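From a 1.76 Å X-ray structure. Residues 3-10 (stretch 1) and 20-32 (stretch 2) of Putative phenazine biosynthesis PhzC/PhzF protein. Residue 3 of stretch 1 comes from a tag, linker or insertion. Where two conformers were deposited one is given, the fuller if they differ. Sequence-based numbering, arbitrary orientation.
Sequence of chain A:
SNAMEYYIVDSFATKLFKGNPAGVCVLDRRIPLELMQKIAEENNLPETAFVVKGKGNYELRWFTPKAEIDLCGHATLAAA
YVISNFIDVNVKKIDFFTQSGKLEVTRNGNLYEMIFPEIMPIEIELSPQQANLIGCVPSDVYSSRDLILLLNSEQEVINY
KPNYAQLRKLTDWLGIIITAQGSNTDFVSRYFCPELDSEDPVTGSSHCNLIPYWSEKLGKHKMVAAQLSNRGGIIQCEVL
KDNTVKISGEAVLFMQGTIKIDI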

ATOM      1  N   ALA A   3      -3.049  -8.577 -20.338  0.50 38.22           N
ATOM      2  CA  ALA A   3      -3.682  -7.899 -21.462  0.50 37.54           C
ATOM      3  C   ALA A   3      -3.474  -6.383 -21.385  0.50 40.35           C
ATOM      4  O   ALA A   3      -3.372  -5.739 -22.428  0.50 40.19           O
ATOM      5  CB  ALA A   3      -5.168  -8.225 -21.506  0.50 38.14           C
ATOM      6  N   MET A   4      -3.397  -5.815 -20.158  1.00 35.22           N
ATOM      7  CA  MET A   4      -3.187  -4.383 -19.982  1.00 33.31           C
ATOM      8  C   MET A   4      -1.767  -4.120 -19.477  1.00 28.67           C
ATOM      9  O   MET A   4      -1.300  -4.788 -18.544  1.00 25.54           O
ATOM     10  CB  MET A   4      -4.253  -3.731 -19.063  1.00 37.02           C
ATOM     11  CG  MET A   4      -4.574  -4.505 -17.789  1.00 43.04           C
ATOM     12  SD  MET A   4      -6.199  -4.134 -17.018  1.00 49.80           S
ATOM     13  CE  MET A   4      -7.261  -5.140 -17.987  1.00 47.57           C
ATOM     14  N   GLU A   5      -1.071  -3.166 -20.119  1.00 23.43           N
ATOM     15  CA  GLU A   5       0.294  -2.776 -19.723  1.00 21.37           C
ATOM     16  C   GLU A   5       0.234  -2.034 -18.402  1.00 22.85           C
ATOM     17  O   GLU A   5      -0.664  -1.211 -18.193  1.00 23.28           O
ATOM     18  CB  GLU A   5       0.967  -1.907 -20.788  1.00 22.93           C
ATOM     19  CG  GLU A   5       1.068  -2.506 -22.173  1.00 36.55           C
ATOM     20  CD  GLU A   5       1.326  -1.429 -23.211  1.00 59.11           C
ATOM     21  OE1 GLU A   5       0.385  -1.082 -23.964  1.00 49.47           O
ATOM     22  OE2 GLU A   5       2.434  -0.848 -23.188  1.00 54.52           O
ATOM     23  N   TYR A   6       1.167  -2.324 -17.500  1.00 18.47           N
ATOM     24  CA  TYR A   6       1.144  -1.725 -16.165  1.00 17.01           C
ATOM     25  C   TYR A   6       2.553  -1.307 -15.763  1.00 19.34           C
ATOM     26  O   TYR A   6       3.526  -2.029 -16.024  1.00 18.97           O
ATOM     27  CB  TYR A   6       0.516  -2.703 -15.138  1.00 17.38           C
ATOM     28  CG  TYR A   6       0.497  -2.133 -13.737  1.00 17.52           C
ATOM     29  CD1 TYR A   6      -0.271  -1.013 -13.430  1.00 17.99           C
ATOM     30  CD2 TYR A   6       1.340  -2.635 -12.747  1.00 17.44           C
ATOM     31  CE1 TYR A   6      -0.214  -0.416 -12.170  1.00 17.77           C
ATOM     32  CE2 TYR A   6       1.399  -2.052 -11.483  1.00 17.20           C
ATOM     33  CZ  TYR A   6       0.625  -0.937 -11.203  1.00 19.04           C
ATOM     34  OH  TYR A   6       0.663  -0.362  -9.960  1.00 17.74           O
ATOM     35  N   TYR A   7       2.653  -0.109 -15.171  1.00 15.06           N
ATOM     36  CA  TYR A   7       3.903   0.532 -14.803  1.00 15.22           C
ATOM     37  C   TYR A   7       3.813   1.138 -13.430  1.00 19.50           C
ATOM     38  O   TYR A   7       2.777   1.711 -13.080  1.00 19.45           O
ATOM     39  CB  TYR A   7       4.224   1.685 -15.805  1.00 16.59           C
ATOM     40  CG  TYR A   7       4.217   1.282 -17.262  1.00 18.54           C
ATOM     41  CD1 TYR A   7       3.031   1.255 -17.994  1.00 19.79           C
ATOM     42  CD2 TYR A   7       5.399   0.957 -17.921  1.00 19.59           C
ATOM     43  CE1 TYR A   7       3.015   0.861 -19.336  1.00 21.47           C
ATOM     44  CE2 TYR A   7       5.397   0.584 -19.266  1.00 21.46           C
ATOM     45  CZ  TYR A   7       4.206   0.541 -19.969  1.00 25.38           C
ATOM     46  OH  TYR A   7       4.217   0.173 -21.295  1.00 28.23           O
ATOM     47  N   ILE A   8       4.905   1.069 -12.670  1.00 16.01           N
ATOM     48  CA  ILE A   8       5.039   1.770 -11.391  1.00 15.20           C
ATOM     49  C   ILE A   8       6.097   2.832 -11.621  1.00 18.76           C
ATOM     50  O   ILE A   8       7.222   2.499 -11.988  1.00 18.13           O
ATOM     51  CB  ILE A   8       5.375   0.882 -10.171  1.00 17.33           C
ATOM     52  CG1 ILE A   8       4.282  -0.179  -9.930  1.00 17.15           C
ATOM     53  CG2 ILE A   8       5.578   1.791  -8.929  1.00 17.65           C
ATOM     54  CD1 ILE A   8       4.679  -1.271  -8.892  1.00 18.02           C
ATOM     55  N   VAL A   9       5.723   4.100 -11.450  1.00 15.52           N
ATOM     56  CA  VAL A   9       6.583   5.246 -11.753  1.00 15.69           C
ATOM     57  C   VAL A   9       6.664   6.175 -10.560  1.00 19.36           C
ATOM     58  O   VAL A   9       5.629   6.485  -9.960  1.00 18.55           O
ATOM     59  CB  VAL A   9       5.992   6.004 -12.995  1.00 18.01           C
ATOM     60  CG1 VAL A   9       6.744   7.309 -13.303  1.00 18.08           C
ATOM     61  CG2 VAL A   9       5.933   5.100 -14.230  1.00 17.92           C
ATOM     62  N   ASP A  10       7.877   6.691 -10.282  1.00 16.30           N
ATOM     63  CA  ASP A  10       8.109   7.704  -9.238  1.00 15.52           C
ATOM     64  C   ASP A  10       8.122   9.089  -9.888  1.00 18.65           C
ATOM     65  O   ASP A  10       8.991   9.358 -10.717  1.00 18.19           O
ATOM     66  CB  ASP A  10       9.445   7.425  -8.504  1.00 17.02           C
ATOM     67  CG  ASP A  10       9.453   6.093  -7.761  1.00 20.69           C
ATOM     68  OD1 ASP A  10       8.348   5.531  -7.528  1.00 19.46           O
ATOM     69  OD2 ASP A  10      10.552   5.593  -7.458  1.00 20.81           O
ATOM     70  N   ASN A  20       6.869  10.880  -5.660  1.00 15.88           N
ATOM     71  CA  ASN A  20       5.502  10.413  -5.355  1.00 15.26           C
ATOM     72  C   ASN A  20       5.151   9.197  -6.259  1.00 20.51           C
ATOM     73  O   ASN A  20       5.038   9.369  -7.482  1.00 21.69           O
ATOM     74  CB  ASN A  20       4.510  11.577  -5.539  1.00 18.95           C
ATOM     75  CG  ASN A  20       3.302  11.448  -4.669  1.00 25.75           C
ATOM     76  OD1 ASN A  20       2.896  10.340  -4.337  1.00 23.24           O
ATOM     77  ND2 ASN A  20       2.711  12.570  -4.255  1.00 21.05           N
ATOM     78  N   PRO A  21       5.048   7.954  -5.699  1.00 17.78           N
ATOM     79  CA  PRO A  21       4.822   6.778  -6.562  1.00 17.63           C
ATOM     80  C   PRO A  21       3.378   6.618  -7.059  1.00 21.14           C
ATOM     81  O   PRO A  21       2.412   6.849  -6.321  1.00 19.66           O
ATOM     82  CB  PRO A  21       5.239   5.597  -5.673  1.00 19.81           C
ATOM     83  CG  PRO A  21       4.920   6.062  -4.280  1.00 24.41           C
ATOM     84  CD  PRO A  21       5.141   7.573  -4.274  1.00 19.38           C
ATOM     85  N   ALA A  22       3.236   6.215  -8.330  1.00 18.35           N
ATOM     86  CA  ALA A  22       1.917   5.946  -8.917  1.00 16.90           C
ATOM     87  C   ALA A  22       1.957   4.691  -9.763  1.00 18.71           C
ATOM     88  O   ALA A  22       2.979   4.384 -10.379  1.00 18.66           O
ATOM     89  CB  ALA A  22       1.460   7.123  -9.779  1.00 18.07           C
ATOM     90  N   GLY A  23       0.840   3.978  -9.797  1.00 14.94           N
ATOM     91  CA  GLY A  23       0.621   2.892 -10.741  1.00 14.34           C
ATOM     92  C   GLY A  23       0.047   3.551 -11.988  1.00 18.12           C
ATOM     93  O   GLY A  23      -0.654   4.563 -11.888  1.00 18.45           O
ATOM     94  N   VAL A  24       0.384   3.053 -13.180  1.00 14.72           N
ATOM     95  CA  VAL A  24      -0.135   3.586 -14.443  1.00 14.30           C
ATOM     96  C   VAL A  24      -0.555   2.392 -15.293  1.00 19.21           C
ATOM     97  O   VAL A  24       0.302   1.607 -15.709  1.00 18.57           O
ATOM     98  CB  VAL A  24       0.858   4.507 -15.236  1.00 17.86           C
ATOM     99  CG1 VAL A  24       0.194   5.036 -16.521  1.00 17.37           C
ATOM    100  CG2 VAL A  24       1.375   5.673 -14.386  1.00 17.94           C
ATOM    101  N   CYS A  25      -1.856   2.266 -15.558  0.50 15.06           N
ATOM    102  CA  CYS A  25      -2.423   1.163 -16.332  0.50 15.49           C
ATOM    103  C   CYS A  25      -2.893   1.690 -17.695  0.50 20.41           C
ATOM    104  O   CYS A  25      -3.756   2.574 -17.740  0.50 19.85           O
ATOM    105  CB  CYS A  25      -3.559   0.528 -15.538  0.50 15.39           C
ATOM    106  SG  CYS A  25      -4.333  -0.870 -16.365  0.50 19.60           S
ATOM    107  N   VAL A  26      -2.287   1.189 -18.800  1.00 19.09           N
ATOM    108  CA  VAL A  26      -2.572   1.666 -20.150  1.00 19.87           C
ATOM    109  C   VAL A  26      -3.489   0.656 -20.824  1.00 23.92           C
ATOM    110  O   VAL A  26      -3.129  -0.524 -20.955  1.00 23.27           O
ATOM    111  CB  VAL A  26      -1.302   1.972 -20.995  1.00 25.10           C
ATOM    112  CG1 VAL A  26      -1.680   2.554 -22.365  1.00 26.27           C
ATOM    113  CG2 VAL A  26      -0.343   2.902 -20.248  1.00 24.52           C
ATOM    114  N   LEU A  27      -4.694   1.116 -21.209  1.00 22.33           N
ATOM    115  CA  LEU A  27      -5.727   0.256 -21.794  1.00 24.35           C
ATOM    116  C   LEU A  27      -6.005   0.559 -23.252  1.00 30.16           C
ATOM    117  O   LEU A  27      -6.095   1.731 -23.630  1.00 29.79           O
ATOM    118  CB  LEU A  27      -7.050   0.427 -21.028  1.00 24.94           C
ATOM    119  CG  LEU A  27      -7.054   0.178 -19.514  1.00 31.50           C
ATOM    120  CD1 LEU A  27      -8.221   0.903 -18.865  1.00 32.10           C
ATOM    121  CD2 LEU A  27      -7.179  -1.291 -19.224  1.00 36.29           C
ATOM    122  N   ASP A  28      -6.237  -0.502 -24.045  1.00 35.74           N
ATOM    123  CA  ASP A  28      -6.610  -0.402 -25.460  1.00 38.74           C
ATOM    124  C   ASP A  28      -8.110  -0.165 -25.586  1.00 42.33           C
ATOM    125  O   ASP A  28      -8.576   0.424 -26.562  1.00 45.74           O
ATOM    126  CB  ASP A  28      -6.241  -1.697 -26.217  1.00 42.72           C
ATOM    127  CG  ASP A  28      -4.761  -2.015 -26.362  1.00 63.21           C
ATOM    128  OD1 ASP A  28      -3.928  -1.259 -25.812  1.00 64.73           O
ATOM    129  OD2 ASP A  28      -4.435  -3.031 -27.016  1.00 73.64           O
ATOM    130  N   ARG A  29      -8.866  -0.683 -24.616  1.00 34.89           N
ATOM    131  CA  ARG A  29     -10.325  -0.615 -24.555  1.00 34.94           C
ATOM    132  C   ARG A  29     -10.784  -0.231 -23.156  1.00 36.15           C
ATOM    133  O   ARG A  29     -10.030  -0.375 -22.198  1.00 33.90           O
ATOM    134  CB  ARG A  29     -10.935  -1.981 -24.937  1.00 36.64           C
ATOM    135  CG  ARG A  29     -10.700  -2.398 -26.382  1.00 56.33           C
ATOM    136  CD  ARG A  29     -11.269  -3.768 -26.690  1.00 73.71           C
ATOM    137  NE  ARG A  29     -11.342  -3.984 -28.136  1.00 89.05           N
ATOM    138  CZ  ARG A  29     -11.979  -4.995 -28.719  1.00105.64           C
ATOM    139  NH1 ARG A  29     -12.612  -5.904 -27.985  1.00 93.03           N
ATOM    140  NH2 ARG A  29     -11.992  -5.105 -30.041  1.00 93.96           N
ATOM    141  N   ARG A  30     -12.040   0.201 -23.036  1.00 32.77           N
ATOM    142  CA  ARG A  30     -12.635   0.560 -21.756  1.00 31.31           C
ATOM    143  C   ARG A  30     -12.854  -0.650 -20.904  1.00 31.63           C
ATOM    144  O   ARG A  30     -13.203  -1.722 -21.412  1.00 31.43           O
ATOM    145  CB  ARG A  30     -14.002   1.234 -21.951  1.00 33.93           C
ATOM    146  CG  ARG A  30     -13.937   2.480 -22.759  1.00 43.22           C
ATOM    147  CD  ARG A  30     -15.225   3.241 -22.641  1.00 43.40           C
ATOM    148  NE  ARG A  30     -15.184   4.402 -23.514  1.00 43.94           N
ATOM    149  CZ  ARG A  30     -14.568   5.541 -23.219  1.00 51.56           C
ATOM    150  NH1 ARG A  30     -13.934   5.681 -22.059  1.00 34.23           N
ATOM    151  NH2 ARG A  30     -14.576   6.545 -24.081  1.00 44.75           N
ATOM    152  N   ILE A  31     -12.681  -0.471 -19.596  1.00 25.39           N
ATOM    153  CA  ILE A  31     -12.987  -1.498 -18.612  1.00 23.37           C
ATOM    154  C   ILE A  31     -13.945  -0.843 -17.590  1.00 24.48           C
ATOM    155  O   ILE A  31     -13.938   0.393 -17.457  1.00 24.25           O
ATOM    156  CB  ILE A  31     -11.720  -2.134 -17.964  1.00 25.46           C
ATOM    157  CG1 ILE A  31     -10.959  -1.132 -17.079  1.00 24.98           C
ATOM    158  CG2 ILE A  31     -10.828  -2.810 -19.016  1.00 26.77           C
ATOM    159  CD1 ILE A  31      -9.856  -1.759 -16.216  1.00 22.48           C
ATOM    160  N   PRO A  32     -14.752  -1.615 -16.846  1.00 21.42           N
ATOM    161  CA  PRO A  32     -15.663  -0.980 -15.884  1.00 21.26           C
ATOM    162  C   PRO A  32     -14.930  -0.172 -14.815  1.00 23.34           C
ATOM    163  O   PRO A  32     -13.817  -0.543 -14.429  1.00 20.20           O
ATOM    164  CB  PRO A  32     -16.381  -2.171 -15.247  1.00 23.20           C
ATOM    165  CG  PRO A  32     -16.301  -3.253 -16.266  1.00 28.09           C
ATOM    166  CD  PRO A  32     -14.959  -3.080 -16.896  1.00 23.62           C
TER
HETATM  167  O   HOH W   1      -2.350  -1.906 -23.119  1.00 45.08           O

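The two stretches form neighbouring antiparallel strands, 4-10 and 20-27, whose axes come within 4.7 Å. Ala-3 comes from a tag and makes no contact. Met-4 begins the strand, and its side chain points toward stretch 2. Its flexible thioether packs against apolar side chains: SD lies 3.8 Å from Cys-25 SG and 3.7 Å from Leu-27 CD2. Its methyl group, CE, reaches 4.4 Å from Ile-31 CG2.

Glu-5 pairs with Val-26. Val-26 N donates to Glu-5 O at 3.0 Å, nearly straight. The return bond, Glu-5 N to Val-26 O, is weak at 3.5 Å. Water 1 lies beside this weak bond, 2.7 Å from Val-26 O and 3.0 Å from Glu-5 OE1.

Tyr-6 faces Cys-25 in a non-hydrogen-bonded pair. Cys-25 CB meets the ring edge, 4.2 Å from Tyr-6 CD1. The side chain reaches on toward Gly-23, bringing Tyr-6 OH 3.3 Å from Gly-23 CA. A CB on Gly-23 would lie 2.4 Å from Tyr-6 OH, a clash, so the bare glycine makes room for the hydroxyl.

Tyr-7 pairs with Val-24 through two bonds: Tyr-7 N to Val-24 O, 3.0 Å, and Val-24 N to Tyr-7 O, 2.7 Å. Its side chain shares a sheet face with Glu-5, Val-24 and Val-26. Tyr-7 CE1 packs 4.0 Å from Val-26 CG2. Within stretch 1, Tyr-7 OH donates to Glu-5 OE2 at 2.8 Å.

Ile-8 lies opposite Gly-23. Its CA makes a CA-H...O contact with Ala-22 O at 3.5 Å. Val-9 and Ala-22 close the ladder: Val-9 N to Ala-22 O is 3.0 Å, and Ala-22 N to Val-9 O is 2.9 Å. Asp-10 faces Pro-21, with Asp-10 OD1 3.6 Å from Pro-21 CB. Its OD2 is hydrogen-bonded elsewhere in the structure.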